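Local coordinates for protein NS6 protease (Murine norovirus 1, PDB 4ASH) that acts as a trypsin-like cysteine protease and probably cuts the norovirus polyprotein into its mature proteins, at residues Ile41-Phe49 and Lys59-Arg67; Phe20-Ile28 and Asp69-Asn77. The protein carries 1 engineered substitution. All coordinates share one frame; numbering follows the deposited sequence.

How the contacts relate
Contact 1 and contact 2 have centres about 13 Å apart and lie on the same side of the chain's centre. Along the chain, contact 1 is nested inside the loop closed by contact 2. They share the five-stranded antiparallel sheet, where strands 26-30 and 57-62 are neighbours. Y60 N lies 2.8 Å from F27 O, and V66 N lies 2.8 Å from G24 O; both are probable hydrogen bonds. Contact 1 packs the loop before strand 49-54 onto this sheet. Contact 2 leads from it toward the second sheet, which strand 74-75 joins. In trypsin-like proteases the active-site cleft lies between two such beta domains.

Contact 1: residues Ile41-Phe49 and Lys59-Arg67; sequences IFGRKPGDF and KYYFTSAVR
I41 sets CD1 against two aromatic rings of segment 59-67. CD1 lies 3.5 Å from CE2 of Y60 and also touches CZ at the edge of the F62 ring. F42 follows in the type I' turn 41-44. Its ring edge meets F62 CZ, and the F42 and F62 side chains run roughly perpendicular. Its CB rests against V66 CG1. F42 also meets the ring of F27 edge-to-face and the ring of W21.

R44 closes the turn. Its chain bends at chi2 (-75°) and carries the guanidinium past the F62 ring. NH1 donates to S64 O at 2.8 Å and NH2 to A65 O at 2.9 Å. Both oxygens sit near the guanidinium plane, but the nitrogens stand above the carbonyl planes. V66 CG2 lies over one guanidinium face.

The type II turn 45-48 brings D48 O to T63 N, a weak bond of 3.5 Å. A water bridges the segments: it donates to D48 O, accepts from S64 N and takes a weak bond from R44 NH1.

F49 and F62 form an antiparallel non-hydrogen-bonded pair. This sets F49 CB over the F62 face, a CH-pi contact 3.9 Å from the centroid. Chi1 of 60° lays the F49 ring beside F62 and Y60, which it meets obliquely in an aromatic cluster.

The loop thus folds back on the end of strand 57-62, in the five-stranded antiparallel sheet of a trypsin-like protease. Apolar contact holds the aromatic side, while one arginine ties down two successive carbonyls past the strand end. Those bonds and the V66 methyl limit how the guanidinium can turn.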
ATOM      1  N   ILE A  41       1.578 -16.459   9.839  1.00 24.24           N
ATOM      2  CA  ILE A  41       2.349 -15.217   9.722  1.00 25.84           C
ATOM      3  C   ILE A  41       2.447 -14.479  11.052  1.00 22.31           C
ATOM      4  O   ILE A  41       1.499 -14.465  11.830  1.00 22.01           O
ATOM      5  CB  ILE A  41       1.750 -14.276   8.665  1.00 22.21           C
ATOM      6  CG1 ILE A  41       0.273 -14.017   8.971  1.00 21.71           C
ATOM      7  CG2 ILE A  41       1.923 -14.856   7.257  1.00 22.73           C
ATOM      8  CD1 ILE A  41      -0.383 -13.018   8.038  1.00 26.08           C
ATOM      9  N   PHE A  42       3.604 -13.877  11.313  1.00 19.45           N
ATOM     10  CA  PHE A  42       3.847 -13.165  12.567  1.00 18.42           C
ATOM     11  C   PHE A  42       3.507 -14.010  13.789  1.00 20.96           C
ATOM     12  O   PHE A  42       3.047 -13.488  14.809  1.00 24.20           O
ATOM     13  CB  PHE A  42       3.066 -11.850  12.601  1.00 18.40           C
ATOM     14  CG  PHE A  42       3.200 -11.039  11.353  1.00 18.82           C
ATOM     15  CD1 PHE A  42       4.451 -10.746  10.826  1.00 18.67           C
ATOM     16  CD2 PHE A  42       2.073 -10.580  10.690  1.00 17.29           C
ATOM     17  CE1 PHE A  42       4.580 -10.005   9.668  1.00 19.51           C
ATOM     18  CE2 PHE A  42       2.188  -9.834   9.527  1.00 19.07           C
ATOM     19  CZ  PHE A  42       3.438  -9.544   9.009  1.00 21.00           C
ATOM     20  N   GLY A  43       3.723 -15.315  13.669  1.00 23.14           N
ATOM     21  CA  GLY A  43       3.521 -16.232  14.777  1.00 22.97           C
ATOM     22  C   GLY A  43       2.047 -16.524  15.021  1.00 25.84           C
ATOM     23  O   GLY A  43       1.680 -17.065  16.065  1.00 30.52           O
ATOM     24  N   ARG A  44       1.196 -16.155  14.068  1.00 21.43           N
ATOM     25  CA  ARG A  44      -0.240 -16.377  14.207  1.00 21.96           C
ATOM     26  C   ARG A  44      -0.762 -17.350  13.150  1.00 29.20           C
ATOM     27  O   ARG A  44      -0.411 -17.255  11.975  1.00 30.29           O
ATOM     28  CB  ARG A  44      -0.993 -15.045  14.121  1.00 21.98           C
ATOM     29  CG  ARG A  44      -0.507 -13.999  15.111  1.00 21.10           C
ATOM     30  CD  ARG A  44      -0.986 -14.285  16.549  1.00 25.83           C
ATOM     31  NE  ARG A  44      -0.495 -13.265  17.469  1.00 27.45           N
ATOM     32  CZ  ARG A  44      -1.140 -12.131  17.745  1.00 21.07           C
ATOM     33  NH1 ARG A  44      -2.322 -11.872  17.186  1.00 23.21           N
ATOM     34  NH2 ARG A  44      -0.594 -11.257  18.578  1.00 26.58           N
ATOM     35  N   LYS A  45      -1.606 -18.286  13.567  1.00 27.81           N
ATOM     36  CA  LYS A  45      -2.161 -19.263  12.638  1.00 28.63           C
ATOM     37  C   LYS A  45      -3.437 -18.748  11.986  1.00 29.07           C
ATOM     38  O   LYS A  45      -4.139 -17.916  12.560  1.00 29.65           O
ATOM     39  CB  LYS A  45      -2.454 -20.582  13.356  1.00 35.24           C
ATOM     40  CG  LYS A  45      -1.247 -21.267  13.979  1.00 46.93           C
ATOM     41  CD  LYS A  45      -1.685 -22.522  14.722  1.00 58.05           C
ATOM     42  CE  LYS A  45      -0.530 -23.196  15.436  1.00 65.53           C
ATOM     43  NZ  LYS A  45      -1.000 -24.349  16.258  1.00 67.70           N
ATOM     44  N   PRO A  46      -3.741 -19.238  10.776  1.00 27.77           N
ATOM     45  CA  PRO A  46      -5.026 -18.935  10.147  1.00 28.56           C
ATOM     46  C   PRO A  46      -6.124 -19.203  11.165  1.00 29.23           C
ATOM     47  O   PRO A  46      -6.047 -20.182  11.910  1.00 32.32           O
ATOM     48  CB  PRO A  46      -5.087 -19.938   9.000  1.00 32.20           C
ATOM     49  CG  PRO A  46      -3.646 -20.103   8.610  1.00 37.33           C
ATOM     50  CD  PRO A  46      -2.880 -20.062   9.909  1.00 33.96           C
ATOM     51  N   GLY A  47      -7.116 -18.326  11.220  1.00 30.51           N
ATOM     52  CA  GLY A  47      -8.123 -18.407  12.261  1.00 32.93           C
ATOM     53  C   GLY A  47      -7.892 -17.394  13.370  1.00 35.83           C
ATOM     54  O   GLY A  47      -8.841 -16.966  14.021  1.00 35.63           O
ATOM     55  N   ASP A  48      -6.629 -17.022  13.594  1.00 29.64           N
ATOM     56  CA  ASP A  48      -6.290 -15.951  14.533  1.00 30.96           C
ATOM     57  C   ASP A  48      -6.383 -14.624  13.805  1.00 27.06           C
ATOM     58  O   ASP A  48      -6.256 -13.552  14.397  1.00 30.00           O
ATOM     59  CB  ASP A  48      -4.873 -16.112  15.075  1.00 34.44           C
ATOM     60  CG  ASP A  48      -4.710 -17.347  15.929  1.00 45.17           C
ATOM     61  OD1 ASP A  48      -5.656 -17.707  16.660  1.00 42.94           O
ATOM     62  OD2 ASP A  48      -3.622 -17.956  15.866  1.00 53.18           O
ATOM     63  N   PHE A  49      -6.594 -14.705  12.502  1.00 22.71           N
ATOM     64  CA  PHE A  49      -6.745 -13.514  11.699  1.00 22.07           C
ATOM     65  C   PHE A  49      -7.687 -13.793  10.538  1.00 24.27           C
ATOM     66  O   PHE A  49      -7.902 -14.951  10.165  1.00 28.33           O
ATOM     67  CB  PHE A  49      -5.378 -13.016  11.189  1.00 24.60           C
ATOM     68  CG  PHE A  49      -4.643 -14.007  10.327  1.00 23.06           C
ATOM     69  CD1 PHE A  49      -4.874 -14.067   8.961  1.00 25.34           C
ATOM     70  CD2 PHE A  49      -3.708 -14.870  10.883  1.00 24.10           C
ATOM     71  CE1 PHE A  49      -4.194 -14.971   8.162  1.00 26.81           C
ATOM     72  CE2 PHE A  49      -3.023 -15.777  10.086  1.00 25.69           C
ATOM     73  CZ  PHE A  49      -3.269 -15.828   8.730  1.00 22.06           C
ATOM     74  N   LYS A  59      -5.786  -7.172   2.972  1.00 19.08           N
ATOM     75  CA  LYS A  59      -5.803  -6.705   4.351  1.00 21.65           C
ATOM     76  C   LYS A  59      -5.981  -7.870   5.309  1.00 18.40           C
ATOM     77  O   LYS A  59      -6.881  -8.693   5.139  1.00 23.43           O
ATOM     78  CB  LYS A  59      -6.921  -5.673   4.556  1.00 22.79           C
ATOM     79  CG  LYS A  59      -7.086  -5.188   5.999  1.00 26.66           C
ATOM     80  CD  LYS A  59      -7.937  -3.930   6.061  1.00 34.13           C
ATOM     81  CE  LYS A  59      -9.373  -4.184   5.609  1.00 38.53           C
ATOM     82  NZ  LYS A  59     -10.087  -5.128   6.514  1.00 43.69           N
ATOM     83  N   TYR A  60      -5.117  -7.921   6.314  1.00 16.89           N
ATOM     84  CA  TYR A  60      -5.207  -8.901   7.388  1.00 16.87           C
ATOM     85  C   TYR A  60      -5.667  -8.207   8.646  1.00 19.50           C
ATOM     86  O   TYR A  60      -5.139  -7.149   8.994  1.00 17.97           O
ATOM     87  CB  TYR A  60      -3.826  -9.495   7.673  1.00 19.44           C
ATOM     88  CG  TYR A  60      -3.235 -10.285   6.542  1.00 19.28           C
ATOM     89  CD1 TYR A  60      -2.602  -9.645   5.487  1.00 21.89           C
ATOM     90  CD2 TYR A  60      -3.261 -11.666   6.553  1.00 18.29           C
ATOM     91  CE1 TYR A  60      -2.034 -10.369   4.447  1.00 24.75           C
ATOM     92  CE2 TYR A  60      -2.694 -12.399   5.518  1.00 23.40           C
ATOM     93  CZ  TYR A  60      -2.085 -11.742   4.470  1.00 23.11           C
ATOM     94  OH  TYR A  60      -1.499 -12.463   3.445  1.00 23.24           O
ATOM     95  N   TYR A  61      -6.650  -8.794   9.321  1.00 18.84           N
ATOM     96  CA  TYR A  61      -7.087  -8.286  10.610  1.00 20.28           C
ATOM     97  C   TYR A  61      -6.860  -9.326  11.707  1.00 19.85           C
ATOM     98  O   TYR A  61      -7.350 -10.455  11.621  1.00 22.98           O
ATOM     99  CB  TYR A  61      -8.566  -7.866  10.569  1.00 19.00           C
ATOM    100  CG  TYR A  61      -9.100  -7.578  11.960  1.00 20.47           C
ATOM    101  CD1 TYR A  61      -8.821  -6.372  12.595  1.00 19.29           C
ATOM    102  CD2 TYR A  61      -9.820  -8.534  12.660  1.00 26.70           C
ATOM    103  CE1 TYR A  61      -9.273  -6.115  13.887  1.00 22.61           C
ATOM    104  CE2 TYR A  61     -10.278  -8.286  13.950  1.00 27.15           C
ATOM    105  CZ  TYR A  61     -10.003  -7.077  14.555  1.00 25.44           C
ATOM    106  OH  TYR A  61     -10.468  -6.827  15.828  1.00 25.86           O
ATOM    107  N   PHE A  62      -6.122  -8.930  12.738  1.00 18.31           N
ATOM    108  CA  PHE A  62      -5.781  -9.816  13.844  1.00 20.88           C
ATOM    109  C   PHE A  62      -6.639  -9.473  15.052  1.00 22.55           C
ATOM    110  O   PHE A  62      -6.632  -8.338  15.518  1.00 22.14           O
ATOM    111  CB  PHE A  62      -4.293  -9.676  14.194  1.00 19.99           C
ATOM    112  CG  PHE A  62      -3.368 -10.097  13.085  1.00 19.52           C
ATOM    113  CD1 PHE A  62      -3.051  -9.215  12.061  1.00 20.21           C
ATOM    114  CD2 PHE A  62      -2.818 -11.376  13.063  1.00 20.26           C
ATOM    115  CE1 PHE A  62      -2.202  -9.589  11.028  1.00 17.70           C
ATOM    116  CE2 PHE A  62      -1.978 -11.757  12.036  1.00 18.23           C
ATOM    117  CZ  PHE A  62      -1.675 -10.865  11.014  1.00 19.52           C
ATOM    118  N   THR A  63      -7.377 -10.460  15.549  1.00 24.69           N
ATOM    119  CA  THR A  63      -8.230 -10.272  16.720  1.00 28.85           C
ATOM    120  C   THR A  63      -7.451  -9.704  17.905  1.00 24.44           C
ATOM    121  O   THR A  63      -7.920  -8.794  18.604  1.00 23.21           O
ATOM    122  CB  THR A  63      -8.883 -11.597  17.133  1.00 35.52           C
ATOM    123  OG1 THR A  63      -9.591 -12.142  16.011  1.00 42.14           O
ATOM    124  CG2 THR A  63      -9.861 -11.362  18.271  1.00 37.70           C
ATOM    125  N   SER A  64      -6.281 -10.273  18.154  1.00 20.96           N
ATOM    126  CA  SER A  64      -5.383  -9.778  19.187  1.00 20.09           C
ATOM    127  C   SER A  64      -4.276  -8.983  18.528  1.00 22.08           C
ATOM    128  O   SER A  64      -3.726  -9.417  17.523  1.00 21.50           O
ATOM    129  CB  SER A  64      -4.765 -10.936  19.973  1.00 29.47           C
ATOM    130  OG  SER A  64      -5.767 -11.666  20.652  1.00 39.44           O
ATOM    131  N   ALA A  65      -3.938  -7.827  19.088  1.00 21.19           N
ATOM    132  CA  ALA A  65      -2.931  -6.972  18.456  1.00 21.08           C
ATOM    133  C   ALA A  65      -1.610  -7.712  18.285  1.00 16.48           C
ATOM    134  O   ALA A  65      -1.156  -8.429  19.194  1.00 21.88           O
ATOM    135  CB  ALA A  65      -2.719  -5.716  19.261  1.00 27.74           C
ATOM    136  N   VAL A  66      -1.014  -7.548  17.112  1.00 15.26           N
ATOM    137  CA  VAL A  66       0.346  -8.060  16.875  1.00 15.20           C
ATOM    138  C   VAL A  66       1.399  -6.999  17.217  1.00 19.63           C
ATOM    139  O   VAL A  66       2.474  -7.319  17.743  1.00 23.72           O
ATOM    140  CB  VAL A  66       0.507  -8.495  15.411  1.00 14.44           C
ATOM    141  CG1 VAL A  66       1.947  -8.949  15.128  1.00 15.94           C
ATOM    142  CG2 VAL A  66      -0.509  -9.584  15.048  1.00 18.45           C
ATOM    143  N   ARG A  67       1.095  -5.740  16.910  1.00 21.12           N
ATOM    144  CA  ARG A  67       1.991  -4.627  17.217  1.00 22.95           C
ATOM    145  C   ARG A  67       1.294  -3.607  18.126  1.00 27.88           C
ATOM    146  O   ARG A  67       0.871  -2.550  17.666  1.00 26.28           O
ATOM    147  CB  ARG A  67       2.450  -3.927  15.930  1.00 21.96           C
ATOM    148  CG  ARG A  67       3.365  -4.762  15.015  1.00 21.85           C
ATOM    149  CD  ARG A  67       4.810  -4.789  15.504  1.00 22.53           C
ATOM    150  NE  ARG A  67       5.353  -3.449  15.719  1.00 21.07           N
ATOM    151  CZ  ARG A  67       5.979  -2.717  14.794  1.00 19.58           C
ATOM    152  NH1 ARG A  67       6.160  -3.170  13.551  1.00 17.85           N
ATOM    153  NH2 ARG A  67       6.422  -1.511  15.117  1.00 20.58           N
TER
HETATM  154  O   HOH W   1      -4.975 -12.824  16.612  1.00 30.84           O

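Contact 2: residues Phe20-Ile28 and Asp69-Asn77; sequences FWVSGHVFI and DIPAMVLEN
M73 and V22 are joined by the one direct hydrogen bond between these segments. M73 N donates to V22 O at 2.9 Å. The M73 side chain starts beside the same oxygen, with CB 3.6 Å from V22 O. From CB it runs through CG with chi2 extended (175°) and brings SD to the F20 ring. SD lies 3.7 Å from F20 CZ, at the ring edge and near its plane. This is a Met-aromatic contact made at the rim, not over the face. A bend at chi3 (64°) then keeps the methyl CE near F20 CE2 and CZ.

The V22 side chain adds to this: CG1 approaches M73 O at 3.3 Å and touches L75 CB. Further along, the CD1 atoms of L75 and I28 meet as the two side chains pass head to tail.

I70 holds the other end. Its CG1 packs on G24 N, and CD1 reaches W21 CB at 3.3 Å, a close approach, and S23 O at 3.4 Å. Between these ends, the CB atoms of S23 and A72 touch. A water accepts from G24 N and donates to I70 O. S23 OG accepts from H25 N at 3.0 Å, an ST turn within the hairpin bend.

The contact lays segment 69-77 along the hairpin of strands 17-21 and 26-30. R10 reaches both sides, bonding W21 O and P71 O. Beyond, F20 and M73 both touch V155 and I28 touches V158, on strand 152-162 of the second sheet. The short, weakly bonded strand 74-75 pairs in parallel with that strand, so segment 69-77 passes from the first sheet to the second.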
ATOM      1  N   PHE A  20       2.409  -3.103   5.550  1.00 13.67           N
ATOM      2  CA  PHE A  20       2.348  -1.934   6.423  1.00 14.22           C
ATOM      3  C   PHE A  20       1.327  -2.144   7.519  1.00 13.21           C
ATOM      4  O   PHE A  20       0.174  -2.515   7.242  1.00 15.07           O
ATOM      5  CB  PHE A  20       1.944  -0.707   5.602  1.00 14.05           C
ATOM      6  CG  PHE A  20       1.922   0.582   6.384  1.00 13.13           C
ATOM      7  CD1 PHE A  20       3.104   1.179   6.797  1.00 16.20           C
ATOM      8  CD2 PHE A  20       0.718   1.206   6.701  1.00 16.27           C
ATOM      9  CE1 PHE A  20       3.097   2.368   7.493  1.00 20.70           C
ATOM     10  CE2 PHE A  20       0.705   2.396   7.402  1.00 17.01           C
ATOM     11  CZ  PHE A  20       1.881   2.981   7.798  1.00 20.61           C
ATOM     12  N   TRP A  21       1.741  -1.910   8.764  1.00 13.58           N
ATOM     13  CA  TRP A  21       0.802  -1.921   9.885  1.00 13.00           C
ATOM     14  C   TRP A  21       0.019  -0.630   9.978  1.00 13.42           C
ATOM     15  O   TRP A  21       0.552   0.404  10.379  1.00 15.66           O
ATOM     16  CB  TRP A  21       1.545  -2.160  11.210  1.00 15.23           C
ATOM     17  CG  TRP A  21       2.111  -3.526  11.301  1.00 15.73           C
ATOM     18  CD1 TRP A  21       3.404  -3.895  11.048  1.00 16.35           C
ATOM     19  CD2 TRP A  21       1.407  -4.728  11.625  1.00 13.45           C
ATOM     20  NE1 TRP A  21       3.548  -5.254  11.213  1.00 17.63           N
ATOM     21  CE2 TRP A  21       2.334  -5.791  11.560  1.00 19.56           C
ATOM     22  CE3 TRP A  21       0.076  -5.014  11.952  1.00 14.88           C
ATOM     23  CZ2 TRP A  21       1.979  -7.117  11.819  1.00 15.96           C
ATOM     24  CZ3 TRP A  21      -0.277  -6.331  12.208  1.00 17.47           C
ATOM     25  CH2 TRP A  21       0.664  -7.365  12.136  1.00 15.52           C
ATOM     26  N   VAL A  22      -1.254  -0.691   9.593  1.00 13.34           N
ATOM     27  CA  VAL A  22      -2.147   0.455   9.731  1.00 16.21           C
ATOM     28  C   VAL A  22      -2.456   0.679  11.212  1.00 17.10           C
ATOM     29  O   VAL A  22      -2.635   1.814  11.661  1.00 17.16           O
ATOM     30  CB  VAL A  22      -3.451   0.224   8.957  1.00 16.14           C
ATOM     31  CG1 VAL A  22      -4.409   1.422   9.119  1.00 16.83           C
ATOM     32  CG2 VAL A  22      -3.137   0.018   7.489  1.00 16.68           C
ATOM     33  N   SER A  23      -2.508  -0.412  11.966  1.00 17.36           N
ATOM     34  CA  SER A  23      -2.720  -0.349  13.406  1.00 17.93           C
ATOM     35  C   SER A  23      -2.077  -1.573  13.993  1.00 16.09           C
ATOM     36  O   SER A  23      -1.503  -2.372  13.270  1.00 18.08           O
ATOM     37  CB  SER A  23      -4.209  -0.388  13.737  1.00 20.23           C
ATOM     38  OG  SER A  23      -4.757  -1.670  13.446  1.00 19.36           O
ATOM     39  N   GLY A  24      -2.186  -1.751  15.300  1.00 17.05           N
ATOM     40  CA  GLY A  24      -1.660  -2.963  15.891  1.00 20.15           C
ATOM     41  C   GLY A  24      -2.378  -4.222  15.439  1.00 20.00           C
ATOM     42  O   GLY A  24      -1.852  -5.333  15.631  1.00 20.81           O
ATOM     43  N   HIS A  25      -3.579  -4.053  14.871  1.00 15.58           N
ATOM     44  CA  HIS A  25      -4.435  -5.160  14.450  1.00 15.73           C
ATOM     45  C   HIS A  25      -4.495  -5.335  12.933  1.00 19.40           C
ATOM     46  O   HIS A  25      -4.922  -6.380  12.458  1.00 18.92           O
ATOM     47  CB  HIS A  25      -5.885  -4.931  14.934  1.00 18.58           C
ATOM     48  CG  HIS A  25      -6.043  -4.918  16.426  1.00 18.60           C
ATOM     49  ND1 HIS A  25      -6.525  -5.999  17.133  1.00 19.65           N
ATOM     50  CD2 HIS A  25      -5.807  -3.946  17.341  1.00 23.70           C
ATOM     51  CE1 HIS A  25      -6.563  -5.702  18.422  1.00 20.65           C
ATOM     52  NE2 HIS A  25      -6.137  -4.460  18.576  1.00 22.21           N
ATOM     53  N   VAL A  26      -4.102  -4.313  12.173  1.00 16.24           N
ATOM     54  CA  VAL A  26      -4.383  -4.308  10.735  1.00 13.54           C
ATOM     55  C   VAL A  26      -3.109  -4.167   9.928  1.00 15.38           C
ATOM     56  O   VAL A  26      -2.346  -3.220  10.112  1.00 16.50           O
ATOM     57  CB  VAL A  26      -5.376  -3.182  10.325  1.00 13.44           C
ATOM     58  CG1 VAL A  26      -5.518  -3.128   8.810  1.00 15.51           C
ATOM     59  CG2 VAL A  26      -6.741  -3.406  10.956  1.00 18.64           C
ATOM     60  N   PHE A  27      -2.897  -5.126   9.033  1.00 14.78           N
ATOM     61  CA  PHE A  27      -1.702  -5.183   8.188  1.00 15.36           C
ATOM     62  C   PHE A  27      -2.150  -5.249   6.739  1.00 14.96           C
ATOM     63  O   PHE A  27      -2.955  -6.116   6.370  1.00 16.62           O
ATOM     64  CB  PHE A  27      -0.882  -6.420   8.565  1.00 14.23           C
ATOM     65  CG  PHE A  27       0.427  -6.540   7.826  1.00 17.22           C
ATOM     66  CD1 PHE A  27       1.520  -5.772   8.200  1.00 15.84           C
ATOM     67  CD2 PHE A  27       0.562  -7.432   6.778  1.00 17.00           C
ATOM     68  CE1 PHE A  27       2.729  -5.889   7.536  1.00 16.51           C
ATOM     69  CE2 PHE A  27       1.777  -7.552   6.102  1.00 17.79           C
ATOM     70  CZ  PHE A  27       2.854  -6.780   6.487  1.00 14.50           C
ATOM     71  N   ILE A  28      -1.653  -4.322   5.919  1.00 14.24           N
ATOM     72  CA  ILE A  28      -2.030  -4.276   4.512  1.00 11.90           C
ATOM     73  C   ILE A  28      -0.825  -4.559   3.608  1.00 15.19           C
ATOM     74  O   ILE A  28       0.318  -4.258   3.967  1.00 15.06           O
ATOM     75  CB  ILE A  28      -2.691  -2.931   4.119  1.00 14.79           C
ATOM     76  CG1 ILE A  28      -1.705  -1.750   4.237  1.00 13.91           C
ATOM     77  CG2 ILE A  28      -3.965  -2.722   4.941  1.00 15.29           C
ATOM     78  CD1 ILE A  28      -2.317  -0.398   3.758  1.00 14.07           C
ATOM     79  N   ASP A  69       2.505  -1.615  20.040  1.00 31.05           N
ATOM     80  CA  ASP A  69       3.342  -0.426  20.181  1.00 32.35           C
ATOM     81  C   ASP A  69       3.002   0.693  19.199  1.00 35.50           C
ATOM     82  O   ASP A  69       3.605   1.765  19.245  1.00 34.76           O
ATOM     83  CB  ASP A  69       4.833  -0.782  20.064  1.00 29.25           C
ATOM     84  CG  ASP A  69       5.187  -1.446  18.733  1.00 35.67           C
ATOM     85  OD1 ASP A  69       4.462  -2.372  18.317  1.00 30.43           O
ATOM     86  OD2 ASP A  69       6.209  -1.056  18.117  1.00 32.89           O
ATOM     87  N   ILE A  70       2.039   0.457  18.312  1.00 29.99           N
ATOM     88  CA  ILE A  70       1.769   1.438  17.273  1.00 27.56           C
ATOM     89  C   ILE A  70       0.335   1.964  17.333  1.00 28.20           C
ATOM     90  O   ILE A  70      -0.619   1.203  17.495  1.00 28.23           O
ATOM     91  CB  ILE A  70       2.059   0.884  15.872  1.00 28.77           C
ATOM     92  CG1 ILE A  70       1.088  -0.245  15.530  1.00 32.08           C
ATOM     93  CG2 ILE A  70       3.496   0.408  15.766  1.00 30.33           C
ATOM     94  CD1 ILE A  70       1.349  -0.862  14.192  1.00 33.40           C
ATOM     95  N   PRO A  71       0.184   3.283  17.230  1.00 25.06           N
ATOM     96  CA  PRO A  71      -1.169   3.842  17.230  1.00 25.45           C
ATOM     97  C   PRO A  71      -1.863   3.611  15.889  1.00 21.53           C
ATOM     98  O   PRO A  71      -1.217   3.574  14.836  1.00 22.77           O
ATOM     99  CB  PRO A  71      -0.921   5.335  17.443  1.00 29.24           C
ATOM    100  CG  PRO A  71       0.415   5.572  16.837  1.00 32.08           C
ATOM    101  CD  PRO A  71       1.222   4.320  17.111  1.00 27.61           C
ATOM    102  N   ALA A  72      -3.182   3.453  15.920  1.00 20.61           N
ATOM    103  CA  ALA A  72      -3.949   3.292  14.679  1.00 19.87           C
ATOM    104  C   ALA A  72      -3.858   4.535  13.812  1.00 22.54           C
ATOM    105  O   ALA A  72      -3.866   5.661  14.326  1.00 23.49           O
ATOM    106  CB  ALA A  72      -5.414   2.992  14.991  1.00 23.20           C
ATOM    107  N   MET A  73      -3.796   4.309  12.497  1.00 18.34           N
ATOM    108  CA  MET A  73      -3.802   5.361  11.476  1.00 18.54           C
ATOM    109  C   MET A  73      -5.035   5.218  10.623  1.00 18.52           C
ATOM    110  O   MET A  73      -5.639   4.144  10.560  1.00 24.51           O
ATOM    111  CB  MET A  73      -2.601   5.200  10.543  1.00 22.76           C
ATOM    112  CG  MET A  73      -1.330   5.815  11.036  1.00 29.47           C
ATOM    113  SD  MET A  73      -0.013   5.388   9.878  1.00 27.43           S
ATOM    114  CE  MET A  73      -0.525   6.202   8.377  1.00 21.61           C
ATOM    115  N   VAL A  74      -5.423   6.311   9.976  1.00 19.38           N
ATOM    116  CA  VAL A  74      -6.522   6.297   9.031  1.00 20.49           C
ATOM    117  C   VAL A  74      -6.099   5.604   7.737  1.00 18.46           C
ATOM    118  O   VAL A  74      -5.044   5.906   7.185  1.00 19.74           O
ATOM    119  CB  VAL A  74      -6.939   7.733   8.693  1.00 18.44           C
ATOM    120  CG1 VAL A  74      -7.907   7.757   7.532  1.00 20.05           C
ATOM    121  CG2 VAL A  74      -7.560   8.398   9.913  1.00 23.98           C
ATOM    122  N   LEU A  75      -6.920   4.666   7.277  1.00 20.89           N
ATOM    123  CA  LEU A  75      -6.768   4.104   5.935  1.00 20.85           C
ATOM    124  C   LEU A  75      -7.866   4.678   5.043  1.00 22.47           C
ATOM    125  O   LEU A  75      -9.058   4.482   5.305  1.00 22.15           O
ATOM    126  CB  LEU A  75      -6.871   2.577   5.980  1.00 24.80           C
ATOM    127  CG  LEU A  75      -6.964   1.830   4.647  1.00 24.56           C
ATOM    128  CD1 LEU A  75      -5.714   2.053   3.813  1.00 23.62           C
ATOM    129  CD2 LEU A  75      -7.194   0.347   4.889  1.00 26.69           C
ATOM    130  N   GLU A  76      -7.455   5.404   4.006  1.00 19.80           N
ATOM    131  CA  GLU A  76      -8.381   5.949   3.015  1.00 19.62           C
ATOM    132  C   GLU A  76      -8.389   5.116   1.743  1.00 21.02           C
ATOM    133  O   GLU A  76      -7.449   4.388   1.470  1.00 21.89           O
ATOM    134  CB  GLU A  76      -8.008   7.397   2.693  1.00 20.20           C
ATOM    135  CG  GLU A  76      -8.513   8.380   3.751  1.00 29.78           C
ATOM    136  CD  GLU A  76      -8.240   9.833   3.394  1.00 49.48           C
ATOM    137  OE1 GLU A  76      -7.563  10.089   2.372  1.00 50.71           O
ATOM    138  OE2 GLU A  76      -8.704  10.721   4.140  1.00 54.83           O
ATOM    139  N   ASN A  77      -9.464   5.216   0.974  1.00 17.63           N
ATOM    140  CA  ASN A  77      -9.533   4.594  -0.333  1.00 19.47           C
ATOM    141  C   ASN A  77      -8.963   5.561  -1.363  1.00 19.00           C
ATOM    142  O   ASN A  77      -9.716   6.263  -2.064  1.00 22.17           O
ATOM    143  CB  ASN A  77     -10.997   4.283  -0.685  1.00 19.70           C
ATOM    144  CG  ASN A  77     -11.125   3.478  -1.959  1.00 25.67           C
ATOM    145  OD1 ASN A  77     -10.277   2.642  -2.268  1.00 25.03           O
ATOM    146  ND2 ASN A  77     -12.196   3.715  -2.703  1.00 30.13           N
TER
HETATM  147  O   HOH W   2      -2.939   0.293  17.043  1.00 31.96           O